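YesW protein (Bacillus subtilis, PDB 2ZUX) cleaves the rhamnogalacturonan backbone of plant cell-wall pectin by endo-type elimination, as a secreted, calcium- or manganese-requiring polysaccharide lyase of family 11. Local coordinates at residues A2-E6 and Y274-P280; L28-N32 and K577-Y581; K52-V57 and I532-R537; D204-I210 and T238-T244. All blocks are in the same frame, centred on the assembly; numbering follows the deposited sequence.

Contact 1. Residues A2-E6 and Y274-P280; sequences ARQME and YLDGQRP
A two-stranded parallel sheet ties the ends of the chain together here, and its strand 3-4 leans on a beta-propeller loop through Arg3 and Gln4, which meet Tyr274 and Gln278. The loop 274-280, which opens with a type I turn at 274-277, links the first two strands of a four-stranded propeller sheet. Gln4 N gives a nearly straight bond to Gln278 O, 2.9 Å and 174°. Tyr274 OH donates to Gln4 O at 2.6 Å, with the carbonyl oxygen near the plane of the ring, at its edge. Tyr274 OH is also bonded to Tyr184 OH.

The Arg3 guanidinium lies almost parallel to the Tyr274 ring, the planes 13° apart, but shifted toward the root of the ring. Arg3 NH1 is 3.5 Å from Tyr274 CG, and Tyr274 CB sits over one guanidinium face. Arg3 NH2 pairs with Asp339 in a salt bridge, so the charged end is held from beyond the loop. An alanine in place of Tyr274 would probably leave Gln4 O without its hydroxyl donor and open a gap beneath the Arg3 side chain.

Asp276 OD1 shapes the loop from within, by an Asx turn to Gln278 N and an Asx motif to Arg279 N. Gln4 CG is anti to its own N (chi1 179°), and the extended chain carries the amide across Pro280, where Gln4 OE1 is 3.5 Å from Pro280 CD. Gln4 NE2 bonds to Asp185 O, next to a calcium site. A water bridges the two segments: it donates to Gln4 OE1 and accepts from Arg279 NE, each at 2.8 Å.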
# COMPACT_ATOMS: atom_id res chain seq x y z
N ALA A 2 -21.86 -3.72 7.56
CA ALA A 2 -20.54 -4.40 7.75
C ALA A 2 -19.85 -4.63 6.41
O ALA A 2 -20.51 -4.94 5.41
CB ALA A 2 -20.75 -5.73 8.46
N ARG A 3 -18.53 -4.46 6.40
CA ARG A 3 -17.71 -4.64 5.19
C ARG A 3 -17.08 -6.01 5.12
O ARG A 3 -16.62 -6.55 6.13
CB ARG A 3 -16.56 -3.63 5.16
CG ARG A 3 -16.97 -2.23 4.91
CD ARG A 3 -15.75 -1.40 4.64
NE ARG A 3 -16.16 -0.06 4.28
CZ ARG A 3 -15.46 0.76 3.51
NH1 ARG A 3 -14.29 0.38 3.02
NH2 ARG A 3 -15.96 1.95 3.23
N GLN A 4 -17.01 -6.56 3.91
CA GLN A 4 -16.20 -7.74 3.66
C GLN A 4 -14.74 -7.45 3.99
O GLN A 4 -14.16 -6.49 3.48
CB GLN A 4 -16.33 -8.15 2.19
CG GLN A 4 -15.51 -9.36 1.82
CD GLN A 4 -15.22 -9.43 0.33
OE1 GLN A 4 -16.14 -9.47 -0.49
NE2 GLN A 4 -13.94 -9.41 -0.03
N MET A 5 -14.15 -8.26 4.87
CA MET A 5 -12.71 -8.19 5.15
C MET A 5 -12.16 -9.62 5.21
O MET A 5 -12.93 -10.58 5.16
CB MET A 5 -12.42 -7.39 6.43
CG MET A 5 -12.90 -5.94 6.35
SD MET A 5 -12.05 -4.87 5.15
CE MET A 5 -10.67 -4.28 6.14
N GLU A 6 -10.84 -9.76 5.32
CA GLU A 6 -10.21 -11.08 5.19
C GLU A 6 -10.33 -11.90 6.45
O GLU A 6 -10.15 -11.40 7.56
CB GLU A 6 -8.74 -10.92 4.81
CG GLU A 6 -8.56 -10.48 3.36
CD GLU A 6 -7.34 -9.59 3.12
OE1 GLU A 6 -6.93 -8.85 4.04
OE2 GLU A 6 -6.82 -9.61 1.98
N TYR A 274 -14.64 0.36 -1.66
CA TYR A 274 -15.95 -0.23 -1.35
C TYR A 274 -17.04 0.78 -1.73
O TYR A 274 -17.63 1.44 -0.86
CB TYR A 274 -16.04 -0.63 0.13
CG TYR A 274 -15.25 -1.87 0.48
CD1 TYR A 274 -15.88 -2.95 1.12
CD2 TYR A 274 -13.89 -1.99 0.17
CE1 TYR A 274 -15.17 -4.10 1.45
CE2 TYR A 274 -13.18 -3.14 0.49
CZ TYR A 274 -13.82 -4.19 1.13
OH TYR A 274 -13.11 -5.32 1.45
N LEU A 275 -17.28 0.89 -3.03
CA LEU A 275 -18.22 1.87 -3.57
C LEU A 275 -19.66 1.64 -3.13
O LEU A 275 -20.44 2.60 -3.01
CB LEU A 275 -18.14 1.90 -5.10
CG LEU A 275 -16.74 2.15 -5.68
CD1 LEU A 275 -16.76 1.93 -7.18
CD2 LEU A 275 -16.24 3.55 -5.34
N ASP A 276 -20.00 0.38 -2.87
CA ASP A 276 -21.34 0.04 -2.39
C ASP A 276 -21.43 -0.07 -0.87
O ASP A 276 -22.49 -0.37 -0.32
CB ASP A 276 -21.90 -1.22 -3.11
CG ASP A 276 -21.18 -2.50 -2.73
OD1 ASP A 276 -20.47 -2.53 -1.71
OD2 ASP A 276 -21.36 -3.50 -3.47
N GLY A 277 -20.31 0.18 -0.18
CA GLY A 277 -20.27 0.18 1.28
C GLY A 277 -20.15 -1.18 1.93
O GLY A 277 -20.09 -1.28 3.16
N GLN A 278 -20.12 -2.24 1.13
CA GLN A 278 -20.09 -3.59 1.68
C GLN A 278 -18.99 -4.46 1.06
O GLN A 278 -18.32 -5.22 1.76
CB GLN A 278 -21.46 -4.27 1.51
CG GLN A 278 -21.56 -5.63 2.18
CD GLN A 278 -22.81 -6.41 1.81
OE1 GLN A 278 -23.93 -5.88 1.85
NE2 GLN A 278 -22.64 -7.68 1.48
N ARG A 279 -18.83 -4.34 -0.26
CA ARG A 279 -17.93 -5.20 -1.01
C ARG A 279 -16.98 -4.38 -1.87
O ARG A 279 -17.30 -3.26 -2.24
CB ARG A 279 -18.72 -6.17 -1.88
CG ARG A 279 -19.47 -7.22 -1.07
CD ARG A 279 -20.44 -7.99 -1.95
NE ARG A 279 -19.75 -8.94 -2.82
CZ ARG A 279 -20.35 -9.80 -3.63
NH1 ARG A 279 -21.68 -9.83 -3.71
NH2 ARG A 279 -19.63 -10.63 -4.38
N PRO A 280 -15.79 -4.94 -2.17
CA PRO A 280 -14.79 -4.20 -2.93
C PRO A 280 -15.14 -4.03 -4.41
O PRO A 280 -15.76 -4.92 -5.01
CB PRO A 280 -13.53 -5.06 -2.80
CG PRO A 280 -14.06 -6.46 -2.61
CD PRO A 280 -15.29 -6.27 -1.76
O HOH W 1 -16.97 -9.23 -3.11

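Contact 2. Residues L28-N32 and K577-Y581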
# COMPACT_ATOMS: atom_id res chain seq x y z
N LEU A 28 -7.83 -9.86 16.35
CA LEU A 28 -8.64 -9.92 15.12
C LEU A 28 -9.89 -9.07 15.22
O LEU A 28 -10.48 -8.95 16.30
CB LEU A 28 -9.01 -11.37 14.80
CG LEU A 28 -7.84 -12.32 14.50
CD1 LEU A 28 -8.31 -13.76 14.52
CD2 LEU A 28 -7.16 -11.99 13.17
N GLY A 29 -10.29 -8.48 14.09
CA GLY A 29 -11.44 -7.57 14.03
C GLY A 29 -12.76 -8.21 14.44
O GLY A 29 -13.74 -7.50 14.69
N THR A 30 -12.77 -9.53 14.49
CA THR A 30 -13.95 -10.30 14.90
C THR A 30 -13.99 -10.52 16.41
O THR A 30 -14.96 -11.10 16.93
CB THR A 30 -13.99 -11.66 14.19
OG1 THR A 30 -12.75 -12.34 14.42
CG2 THR A 30 -14.22 -11.49 12.69
N GLU A 31 -12.96 -10.06 17.12
CA GLU A 31 -12.85 -10.29 18.56
C GLU A 31 -13.24 -9.07 19.38
O GLU A 31 -12.97 -7.93 19.00
CB GLU A 31 -11.44 -10.78 18.91
CG GLU A 31 -11.10 -12.10 18.25
CD GLU A 31 -9.69 -12.60 18.52
OE1 GLU A 31 -8.71 -11.85 18.34
OE2 GLU A 31 -9.55 -13.78 18.89
N ASN A 32 -13.91 -9.33 20.51
CA ASN A 32 -14.34 -8.30 21.45
C ASN A 32 -13.21 -7.86 22.37
O ASN A 32 -12.21 -8.56 22.53
CB ASN A 32 -15.52 -8.81 22.28
CG ASN A 32 -16.81 -8.89 21.49
OD1 ASN A 32 -17.04 -8.12 20.56
ND2 ASN A 32 -17.68 -9.82 21.88
N LYS A 577 -14.57 -1.81 17.72
CA LYS A 577 -14.43 -3.02 16.93
C LYS A 577 -14.78 -2.72 15.47
O LYS A 577 -15.78 -2.04 15.20
CB LYS A 577 -15.34 -4.11 17.50
CG LYS A 577 -15.17 -5.49 16.90
CD LYS A 577 -16.24 -6.44 17.41
CE LYS A 577 -16.34 -7.69 16.55
NZ LYS A 577 -16.59 -7.39 15.11
N PRO A 578 -13.95 -3.20 14.53
CA PRO A 578 -14.28 -3.07 13.11
C PRO A 578 -15.65 -3.65 12.78
O PRO A 578 -16.02 -4.71 13.30
CB PRO A 578 -13.18 -3.90 12.42
CG PRO A 578 -12.06 -3.92 13.37
CD PRO A 578 -12.66 -3.87 14.74
N ASN A 579 -16.41 -2.94 11.95
CA ASN A 579 -17.70 -3.41 11.48
C ASN A 579 -17.48 -4.23 10.21
O ASN A 579 -17.46 -3.69 9.10
CB ASN A 579 -18.67 -2.25 11.22
CG ASN A 579 -20.09 -2.71 10.98
OD1 ASN A 579 -20.43 -3.87 11.21
ND2 ASN A 579 -20.94 -1.79 10.51
N MET A 580 -17.29 -5.53 10.39
CA MET A 580 -16.85 -6.38 9.29
C MET A 580 -17.46 -7.77 9.33
O MET A 580 -17.94 -8.23 10.37
CB MET A 580 -15.32 -6.50 9.30
CG MET A 580 -14.73 -7.02 10.62
SD MET A 580 -12.97 -7.40 10.51
CE MET A 580 -13.03 -9.04 9.79
N TYR A 581 -17.45 -8.44 8.19
CA TYR A 581 -17.68 -9.87 8.11
C TYR A 581 -16.59 -10.46 7.23
O TYR A 581 -15.94 -9.74 6.46
CB TYR A 581 -19.07 -10.18 7.54
CG TYR A 581 -19.24 -9.81 6.08
CD1 TYR A 581 -18.98 -10.74 5.07
CD2 TYR A 581 -19.69 -8.55 5.72
CE1 TYR A 581 -19.14 -10.41 3.74
CE2 TYR A 581 -19.85 -8.20 4.38
CZ TYR A 581 -19.58 -9.14 3.40
OH TYR A 581 -19.75 -8.82 2.08
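Gly29 is the tight point of this contact, where the turn 28-31 meets Lys577, Pro578 and Met580. Gly29 CA lies 3.8 Å from Pro578 CG and 3.8 Å from Met580 SD. Proline and sulfur fill the place where a side chain on Gly29 would stand, so even a methyl group would collide with the sulfur. Met580 presents its sulfur here because CG sits between the backbone N and the carbonyl carbon (chi1 56°), with the chain extended at the next bond. The turn itself is type I, closed by Glu31 N to Leu28 O.

Lys577 is the polar part. Its chain runs alongside the turn, and CG and CE both pass close to Gly29 O. A bend at the last torsion (chi4 -56°) turns Lys577 NZ back to donate to Gly29 O at 2.9 Å, in the carbonyl plane. Lys577 NZ also makes a weak bond to Pro578 O, 3.3 Å.

The outer side is looser and more exposed. Thr30 CG2 meets only the terminal methyl of Met580, at 4.0 Å from CE. Asn32 OD1 touches the Lys577 chain at CD, 3.7 Å away. Both are side-chain contacts without a hydrogen bond.

Glu31 belongs to the turn: OE1 accepts from Leu28 N, and OE2 forms a salt bridge with Arg10. Tyr539 packs on Lys577 and Pro578, and its OH bonds to Glu31 O. The turn is part of the loop that connects strand 20-24 to strand 36-41 in the N-terminal beta-sheet domain. The 577-581 segment leads into strand 580-581, which pairs in parallel with strand 3-4.

Contact 3. Residues K52-V57 and I532-R537; sequences KTTNYV and IPTEHR
Arg537 and Lys52 meet at about a right angle, with CG of the lysine over the face of the guanidinium. Lys52 CG is centred above that face, 3.6 Å from Arg537 CZ. The contact joins the loop 532-537 of the C-terminal propeller domain to the start of strand 55-58, at one edge of the N-terminal sheet.

Arg537 CG is anti to the backbone N (chi1 179°), and a bend at chi3 of 85° swings the guanidinium round beside the Lys52 carbonyl. Arg537 NH1 makes a weak bond to Lys52 O, 3.0 Å at 127°, and a further hydrogen bond to Val35 O. The guanidinium also forms a cation-pi contact with Phe27. Again near a right angle, Thr54 sets its methyl CG2 3.7 Å from Arg537 CD. An alanine at Arg537 would probably leave Val35 O without this donor and strip the cover from Lys52 CG and the Thr54 methyl.

Thr53 and Thr54 turn their hydroxyls to one water. It accepts from Thr53 OG1, donates to Thr54 OG1, and donates to His536 O at 3.0 Å. Thr54 OG1 is also hydrogen-bonded to Trp25 O. Thr534 OG1 accepts from His536 N at 3.1 Å, an ST turn, and is also bonded to Gly460 O. Farther along, Val57 CG2 touches Pro533 CG at 4.4 Å, a light apolar contact.

Lys52 NZ stays 5.1 Å from Arg537 NH2. These charged atoms are not in contact, and the exposed lysine end can probably be solvated. Carbonyl oxygens and the Phe27 ring meet the guanidinium; a shared water links the two threonine hydroxyls to His536 O.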
# COMPACT_ATOMS: atom_id res chain seq x y z
N LYS A 52 -3.65 -9.73 28.14
CA LYS A 52 -4.45 -8.87 27.29
C LYS A 52 -3.65 -8.48 26.05
O LYS A 52 -4.09 -8.73 24.92
CB LYS A 52 -4.95 -7.64 28.05
CG LYS A 52 -5.92 -6.78 27.26
CD LYS A 52 -6.35 -5.54 28.02
CE LYS A 52 -7.00 -4.54 27.07
NZ LYS A 52 -7.45 -3.30 27.75
N THR A 53 -2.48 -7.88 26.25
CA THR A 53 -1.67 -7.41 25.13
C THR A 53 -1.20 -8.57 24.26
O THR A 53 -0.95 -9.68 24.76
CB THR A 53 -0.47 -6.56 25.59
OG1 THR A 53 0.06 -5.85 24.47
CG2 THR A 53 0.62 -7.42 26.21
N THR A 54 -1.07 -8.31 22.96
CA THR A 54 -0.75 -9.38 22.01
C THR A 54 0.74 -9.49 21.68
O THR A 54 1.13 -9.79 20.55
CB THR A 54 -1.65 -9.37 20.74
OG1 THR A 54 -1.37 -8.24 19.92
CG2 THR A 54 -3.12 -9.38 21.11
N ASN A 55 1.57 -9.24 22.69
CA ASN A 55 2.98 -9.61 22.62
C ASN A 55 3.45 -10.15 23.98
O ASN A 55 2.87 -9.82 25.02
CB ASN A 55 3.88 -8.48 22.07
CG ASN A 55 3.95 -7.25 22.95
OD1 ASN A 55 3.15 -7.05 23.87
ND2 ASN A 55 4.89 -6.39 22.64
N TYR A 56 4.47 -10.99 23.94
CA TYR A 56 4.92 -11.72 25.12
C TYR A 56 6.38 -12.06 24.94
O TYR A 56 6.79 -12.48 23.86
CB TYR A 56 4.09 -12.99 25.28
CG TYR A 56 4.30 -13.71 26.59
CD1 TYR A 56 3.53 -13.40 27.71
CD2 TYR A 56 5.28 -14.70 26.71
CE1 TYR A 56 3.73 -14.06 28.91
CE2 TYR A 56 5.48 -15.36 27.91
CZ TYR A 56 4.70 -15.04 29.01
OH TYR A 56 4.90 -15.69 30.20
N VAL A 57 7.17 -11.89 26.00
CA VAL A 57 8.58 -12.28 25.95
C VAL A 57 8.78 -13.54 26.79
O VAL A 57 8.56 -13.52 28.01
CB VAL A 57 9.53 -11.13 26.38
CG1 VAL A 57 10.98 -11.60 26.39
CG2 VAL A 57 9.37 -9.93 25.46
N ILE A 532 10.31 -4.96 19.78
CA ILE A 532 10.19 -3.98 20.86
C ILE A 532 8.84 -4.21 21.55
O ILE A 532 7.79 -4.14 20.91
CB ILE A 532 10.28 -2.54 20.32
CG1 ILE A 532 11.65 -2.31 19.67
CG2 ILE A 532 10.06 -1.53 21.46
CD1 ILE A 532 11.71 -1.10 18.74
N PRO A 533 8.86 -4.52 22.86
CA PRO A 533 7.60 -4.75 23.56
C PRO A 533 6.69 -3.52 23.58
O PRO A 533 7.16 -2.39 23.59
CB PRO A 533 8.04 -5.11 24.99
CG PRO A 533 9.46 -5.56 24.84
CD PRO A 533 10.03 -4.72 23.75
N THR A 534 5.39 -3.78 23.59
CA THR A 534 4.39 -2.73 23.72
C THR A 534 3.38 -3.05 24.81
O THR A 534 3.07 -4.22 25.05
CB THR A 534 3.67 -2.45 22.37
OG1 THR A 534 2.79 -1.32 22.53
CG2 THR A 534 2.87 -3.64 21.89
N GLU A 535 2.88 -2.01 25.47
CA GLU A 535 1.77 -2.17 26.41
C GLU A 535 0.42 -2.08 25.71
O GLU A 535 -0.62 -2.26 26.34
CB GLU A 535 1.86 -1.11 27.51
CG GLU A 535 1.54 0.31 27.03
CD GLU A 535 1.81 1.38 28.06
OE1 GLU A 535 1.34 1.24 29.21
OE2 GLU A 535 2.49 2.38 27.71
N HIS A 536 0.43 -1.79 24.41
CA HIS A 536 -0.80 -1.51 23.67
C HIS A 536 -1.24 -2.66 22.78
O HIS A 536 -0.43 -3.27 22.08
CB HIS A 536 -0.64 -0.27 22.80
CG HIS A 536 -0.25 0.95 23.56
ND1 HIS A 536 -1.13 1.61 24.40
CD2 HIS A 536 0.92 1.61 23.65
CE1 HIS A 536 -0.51 2.64 24.95
NE2 HIS A 536 0.74 2.65 24.52
N ARG A 537 -2.54 -2.90 22.82
CA ARG A 537 -3.19 -3.83 21.92
C ARG A 537 -4.10 -3.05 20.98
O ARG A 537 -4.93 -2.24 21.42
CB ARG A 537 -4.03 -4.81 22.74
CG ARG A 537 -4.78 -5.80 21.89
CD ARG A 537 -5.37 -6.89 22.75
NE ARG A 537 -6.68 -6.55 23.32
CZ ARG A 537 -7.41 -7.41 24.01
NH1 ARG A 537 -6.96 -8.64 24.23
NH2 ARG A 537 -8.60 -7.05 24.48
O HOH W 2 0.55 -6.05 21.35

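Contact 4. Residues D204-I210 and T238-T244; sequences DGTGKVI and TGKELVT
Asp204 reaches from its turn to the 238-244 segment, and its atoms can be followed outward. Asp204 CB rests 3.3 Å from Gly239 O. CG sits between the backbone N and the carbonyl carbon (chi1 81°). This places the carboxylate between its own turn and the other segment. Asp204 OD2 crosses to the other segment and accepts from Glu241 N, 2.9 Å and nearly straight at 177°, from above the carboxylate plane. Asp204 OD1 stays at home with three donors: Thr206 N, Lys208 N and Thr206 OG1, the hydroxyl at 2.7 Å on the syn side. These three bonds brace the turn; Glu241 N to OD2 and Gly205 N to Gly239 O (2.8 Å) join the segments.

Farther on, Lys208 NZ makes a salt bridge with Glu241 OE1 at 2.8 Å, met on the syn side. The other oxygen, Glu241 OE2, accepts from Thr244 OG1 at 2.6 Å through its anti lone pair. Ile210 CG1 packs beside OE2.

The arrangement is an Asx turn on a type I beta turn, set against the outermost strand 241-246 of a four-stranded antiparallel propeller sheet. The same loop carries Val209, which touches a bound rhamnose.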
# COMPACT_ATOMS: atom_id res chain seq x y z
N ASP A 204 0.04 -15.47 -18.96
CA ASP A 204 -0.45 -15.73 -17.62
C ASP A 204 0.42 -16.75 -16.89
O ASP A 204 1.41 -17.25 -17.46
CB ASP A 204 -1.97 -16.04 -17.61
CG ASP A 204 -2.32 -17.48 -17.97
OD1 ASP A 204 -1.44 -18.35 -18.13
OD2 ASP A 204 -3.54 -17.74 -18.08
N GLY A 205 0.08 -17.02 -15.63
CA GLY A 205 0.90 -17.89 -14.80
C GLY A 205 0.95 -19.34 -15.25
O GLY A 205 1.80 -20.10 -14.79
N THR A 206 0.04 -19.71 -16.15
CA THR A 206 0.03 -21.07 -16.72
C THR A 206 0.71 -21.13 -18.08
O THR A 206 0.71 -22.17 -18.74
CB THR A 206 -1.40 -21.64 -16.87
OG1 THR A 206 -2.09 -21.00 -17.95
CG2 THR A 206 -2.20 -21.51 -15.57
N GLY A 207 1.26 -20.00 -18.52
CA GLY A 207 1.94 -19.94 -19.81
C GLY A 207 1.05 -19.68 -21.01
O GLY A 207 1.49 -19.85 -22.15
N LYS A 208 -0.19 -19.25 -20.76
CA LYS A 208 -1.12 -18.93 -21.83
C LYS A 208 -1.01 -17.46 -22.18
O LYS A 208 -1.08 -16.60 -21.30
CB LYS A 208 -2.55 -19.28 -21.42
CG LYS A 208 -3.53 -19.24 -22.60
CD LYS A 208 -4.96 -19.40 -22.17
CE LYS A 208 -5.54 -18.08 -21.70
NZ LYS A 208 -6.08 -17.30 -22.84
N VAL A 209 -0.83 -17.18 -23.46
CA VAL A 209 -0.67 -15.82 -23.93
C VAL A 209 -2.04 -15.20 -24.25
O VAL A 209 -2.89 -15.84 -24.88
CB VAL A 209 0.29 -15.76 -25.14
CG1 VAL A 209 0.51 -14.33 -25.58
CG2 VAL A 209 1.64 -16.39 -24.78
N ILE A 210 -2.24 -13.97 -23.77
CA ILE A 210 -3.48 -13.22 -23.97
C ILE A 210 -3.48 -12.53 -25.33
O ILE A 210 -2.47 -11.98 -25.76
CB ILE A 210 -3.66 -12.18 -22.82
CG1 ILE A 210 -3.86 -12.91 -21.49
CG2 ILE A 210 -4.84 -11.24 -23.10
CD1 ILE A 210 -3.82 -12.03 -20.26
N THR A 238 -2.86 -19.34 -8.94
CA THR A 238 -2.25 -19.93 -10.13
C THR A 238 -1.74 -18.91 -11.14
O THR A 238 -0.96 -19.26 -12.03
CB THR A 238 -3.28 -20.76 -10.90
OG1 THR A 238 -4.36 -19.89 -11.27
CG2 THR A 238 -3.78 -21.95 -10.07
N GLY A 239 -2.22 -17.67 -11.05
CA GLY A 239 -1.88 -16.65 -12.04
C GLY A 239 -2.60 -16.87 -13.36
O GLY A 239 -2.26 -16.25 -14.36
N LYS A 240 -3.59 -17.76 -13.37
CA LYS A 240 -4.34 -18.06 -14.58
C LYS A 240 -5.30 -16.91 -14.91
O LYS A 240 -5.94 -16.36 -14.02
CB LYS A 240 -5.13 -19.37 -14.41
CG LYS A 240 -5.91 -19.82 -15.63
CD LYS A 240 -6.70 -21.09 -15.34
CE LYS A 240 -7.79 -20.87 -14.29
NZ LYS A 240 -8.59 -22.11 -14.05
N GLU A 241 -5.39 -16.57 -16.19
CA GLU A 241 -6.36 -15.58 -16.65
C GLU A 241 -7.78 -16.05 -16.31
O GLU A 241 -8.17 -17.17 -16.68
CB GLU A 241 -6.23 -15.41 -18.17
CG GLU A 241 -7.27 -14.47 -18.79
CD GLU A 241 -7.34 -14.60 -20.30
OE1 GLU A 241 -7.20 -15.73 -20.81
OE2 GLU A 241 -7.55 -13.58 -20.98
N LEU A 242 -8.54 -15.22 -15.61
CA LEU A 242 -9.95 -15.52 -15.34
C LEU A 242 -10.87 -14.82 -16.33
O LEU A 242 -11.75 -15.44 -16.93
CB LEU A 242 -10.34 -15.15 -13.91
CG LEU A 242 -9.71 -16.00 -12.80
CD1 LEU A 242 -10.04 -15.42 -11.42
CD2 LEU A 242 -10.17 -17.47 -12.89
N VAL A 243 -10.65 -13.52 -16.51
CA VAL A 243 -11.42 -12.71 -17.46
C VAL A 243 -10.55 -11.57 -17.95
O VAL A 243 -9.78 -10.99 -17.17
CB VAL A 243 -12.74 -12.16 -16.83
CG1 VAL A 243 -12.44 -11.32 -15.60
CG2 VAL A 243 -13.54 -11.36 -17.85
N THR A 244 -10.67 -11.27 -19.24
CA THR A 244 -10.00 -10.13 -19.86
C THR A 244 -11.02 -9.33 -20.65
O THR A 244 -11.80 -9.90 -21.42
CB THR A 244 -8.86 -10.60 -20.77
OG1 THR A 244 -7.85 -11.20 -19.96
CG2 THR A 244 -8.23 -9.44 -21.52
O HOH W 3 0.13 -21.79 -12.42

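In the fold
Contacts 1 and 2 adjoin, with centres 13 Å apart. They share the parallel pair of strands 3-4 and 580-581, so the two chain ends are bound together where the N-terminal sheet domain meets the propeller. Contact 3 is a second junction between these domains, its centre 19 Å from that of contact 2. Contact 4 lies within the propeller, its centre 43 Å from that of contact 3. Its Val209 belongs to a rhamnose pocket, and the Ile210 side chain is about 9 Å from a bound rhamnose. Some rhamnose sites of this enzyme lie far from the active site and possibly form a carbohydrate-binding region. Calcium lies about 7 Å from the Arg3 side chain.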